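Local coordinates for FBP protein (Leishmania major, PDB 5OEZ) that probably hydrolyses fructose 1,6-bisphosphate to fructose 6-phosphate and phosphate, a magnesium-dependent step of gluconeogenesis carried out by a homotetramer, at residues G95-E99 against F117-D121. Sequence-based numbering, arbitrary orientation.
Sequences GSEEE and FDPLD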
ATOM      1  N   GLY C  95      29.342   4.540 -11.806  1.00 51.49           N
ATOM      2  CA  GLY C  95      29.968   3.229 -11.781  1.00 48.49           C
ATOM      3  C   GLY C  95      29.063   2.228 -11.107  1.00 44.29           C
ATOM      4  O   GLY C  95      28.839   2.304  -9.908  1.00 48.98           O
ATOM      5  N   SER C  96      28.544   1.289 -11.883  1.00 47.48           N
ATOM      6  CA  SER C  96      27.779   0.163 -11.351  1.00 48.39           C
ATOM      7  C   SER C  96      28.671  -1.063 -11.184  1.00 48.40           C
ATOM      8  O   SER C  96      29.378  -1.417 -12.110  1.00 53.37           O
ATOM      9  CB  SER C  96      26.673  -0.190 -12.328  1.00 51.52           C
ATOM     10  OG  SER C  96      25.909  -1.265 -11.825  1.00 53.83           O
ATOM     11  N   GLU C  97      28.590  -1.731 -10.032  1.00 48.04           N
ATOM     12  CA  GLU C  97      29.379  -2.933  -9.758  1.00 56.91           C
ATOM     13  C   GLU C  97      29.244  -4.025 -10.818  1.00 62.44           C
ATOM     14  O   GLU C  97      30.213  -4.732 -11.089  1.00 73.26           O
ATOM     15  CB  GLU C  97      29.008  -3.545  -8.407  1.00 64.97           C
ATOM     16  CG  GLU C  97      30.022  -4.556  -7.895  1.00 76.22           C
ATOM     17  CD  GLU C  97      29.685  -5.012  -6.465  1.00 83.58           C
ATOM     18  OE1 GLU C  97      28.605  -5.564  -6.274  1.00103.60           O
ATOM     19  OE2 GLU C  97      30.471  -4.833  -5.497  1.00 83.36           O
ATOM     20  N   GLU C  98      28.062  -4.133 -11.424  1.00 60.41           N
ATOM     21  CA  GLU C  98      27.776  -5.149 -12.427  1.00 73.55           C
ATOM     22  C   GLU C  98      28.449  -4.905 -13.784  1.00 79.44           C
ATOM     23  O   GLU C  98      28.644  -5.861 -14.544  1.00118.82           O
ATOM     24  CB  GLU C  98      26.267  -5.283 -12.642  1.00 75.73           C
ATOM     25  CG  GLU C  98      25.439  -5.451 -11.349  1.00 86.91           C
ATOM     26  CD  GLU C  98      24.019  -5.964 -11.580  1.00104.13           C
ATOM     27  OE1 GLU C  98      23.529  -5.946 -12.728  1.00 99.21           O
ATOM     28  OE2 GLU C  98      23.379  -6.391 -10.591  1.00106.81           O
ATOM     29  N   GLU C  99      28.888  -3.674 -14.048  1.00 75.15           N
ATOM     30  CA  GLU C  99      29.443  -3.301 -15.347  1.00 75.10           C
ATOM     31  C   GLU C  99      30.962  -3.131 -15.347  1.00 70.55           C
ATOM     32  O   GLU C  99      31.567  -2.718 -14.358  1.00 63.34           O
ATOM     33  CB  GLU C  99      28.786  -2.022 -15.803  1.00 68.25           C
ATOM     34  CG  GLU C  99      27.276  -2.124 -15.744  1.00 76.05           C
ATOM     35  CD  GLU C  99      26.563  -0.991 -16.444  1.00 83.91           C
ATOM     36  OE1 GLU C  99      27.201   0.030 -16.771  1.00 92.89           O
ATOM     37  OE2 GLU C  99      25.352  -1.139 -16.677  1.00 75.55           O
ATOM     38  N   PHE C 117      28.033   2.406  -7.127  1.00 43.54           N
ATOM     39  CA  PHE C 117      26.971   1.747  -6.406  1.00 44.01           C
ATOM     40  C   PHE C 117      26.878   0.265  -6.706  1.00 40.80           C
ATOM     41  O   PHE C 117      27.235  -0.181  -7.780  1.00 43.37           O
ATOM     42  CB  PHE C 117      25.631   2.457  -6.683  1.00 49.17           C
ATOM     43  CG  PHE C 117      25.183   2.380  -8.115  1.00 47.32           C
ATOM     44  CD1 PHE C 117      25.631   3.297  -9.060  1.00 48.30           C
ATOM     45  CD2 PHE C 117      24.317   1.379  -8.523  1.00 46.25           C
ATOM     46  CE1 PHE C 117      25.221   3.205 -10.386  1.00 47.09           C
ATOM     47  CE2 PHE C 117      23.923   1.278  -9.849  1.00 48.19           C
ATOM     48  CZ  PHE C 117      24.382   2.183 -10.787  1.00 43.84           C
ATOM     49  N   ASP C 118      26.448  -0.490  -5.699  1.00 46.45           N
ATOM     50  CA  ASP C 118      26.027  -1.864  -5.859  1.00 47.01           C
ATOM     51  C   ASP C 118      24.484  -1.831  -5.826  1.00 54.14           C
ATOM     52  O   ASP C 118      23.894  -1.660  -4.763  1.00 45.36           O
ATOM     53  CB  ASP C 118      26.613  -2.718  -4.731  1.00 48.16           C
ATOM     54  CG  ASP C 118      26.259  -4.200  -4.856  1.00 58.09           C
ATOM     55  OD1 ASP C 118      25.643  -4.623  -5.861  1.00 59.93           O
ATOM     56  OD2 ASP C 118      26.636  -4.968  -3.939  1.00 78.70           O
ATOM     57  N   PRO C 119      23.823  -1.989  -6.992  1.00 57.92           N
ATOM     58  CA  PRO C 119      22.362  -1.804  -7.010  1.00 61.98           C
ATOM     59  C   PRO C 119      21.580  -2.840  -6.201  1.00 54.82           C
ATOM     60  O   PRO C 119      20.532  -2.509  -5.654  1.00 63.49           O
ATOM     61  CB  PRO C 119      22.005  -1.897  -8.496  1.00 59.71           C
ATOM     62  CG  PRO C 119      23.093  -2.712  -9.099  1.00 58.86           C
ATOM     63  CD  PRO C 119      24.335  -2.411  -8.310  1.00 61.76           C
ATOM     64  N   LEU C 120      22.085  -4.065  -6.122  1.00 53.52           N
ATOM     65  CA  LEU C 120      21.426  -5.122  -5.373  1.00 54.53           C
ATOM     66  C   LEU C 120      22.412  -6.202  -4.889  1.00 47.69           C
ATOM     67  O   LEU C 120      22.704  -7.139  -5.601  1.00 59.99           O
ATOM     68  CB  LEU C 120      20.275  -5.717  -6.212  1.00 55.62           C
ATOM     69  CG  LEU C 120      19.238  -6.521  -5.438  1.00 63.36           C
ATOM     70  CD1 LEU C 120      18.492  -5.651  -4.435  1.00 61.55           C
ATOM     71  CD2 LEU C 120      18.274  -7.130  -6.437  1.00 75.58           C
ATOM     72  N   ASP C 121      22.904  -6.036  -3.663  1.00 50.85           N
ATOM     73  CA  ASP C 121      23.703  -7.040  -2.970  1.00 63.10           C
ATOM     74  C   ASP C 121      22.824  -8.185  -2.443  1.00 64.67           C
ATOM     75  O   ASP C 121      21.771  -7.952  -1.844  1.00 57.59           O
ATOM     76  CB  ASP C 121      24.499  -6.396  -1.803  1.00 76.41           C
ATOM     77  CG  ASP C 121      24.815  -7.377  -0.668  1.00 96.94           C
ATOM     78  OD1 ASP C 121      25.737  -8.205  -0.825  1.00117.23           O
ATOM     79  OD2 ASP C 121      24.140  -7.312   0.391  1.00 95.58           O
TER
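Glu97 and Asp118 meet because both carry CG anti to the backbone N (chi1 -165° and -178°), and the extended glutamate chain then brings OE1 to 3.1 Å from CG of Asp118. The approach is oblique, the two carboxylate planes standing 54° apart, and Glu97 OE1 lies 3.1 Å from both Asp118 OD1 and Asp118 OD2, all of them acceptors. Phe117 takes the other route: its first torsion sets CG between the backbone N and the carbonyl carbon and lays the ring over Ser96, whose CA sits above one face, 4.1 Å from the centroid, as a CH-pi contact. Ser96 CB stands above the same face near the CZ corner (CB to CZ 3.6 Å), while its OG is hydrogen-bonded to Asn78 OD1 of helix 72-87. Ser96 and Phe117 share one face of the sheet, where strands 91-96 and 113-121 run parallel. Phe117 N donates to Gly95 O (2.9 Å), and Phe117 O accepts from Glu97 N (3.1 Å), so Phe117 straddles Ser96. A type I turn from Ser96 to Glu99 then swings the first chain off the sheet, and the second bends at Pro119; CG of that proline lies 4.0 Å from Glu98 OE2. Glu97, Glu98, Asp118 and Asp121, with Leu120, belong to the manganese sites of this enzyme, to which Asp74 and Glu284 add further carboxylates; Glu284 lies close to both Glu97 and Asp118. Arg280 gives this crowd one positive partner, a salt bridge to Glu97 OE2, and the arrangement is consistent with a site built for divalent metals, here empty.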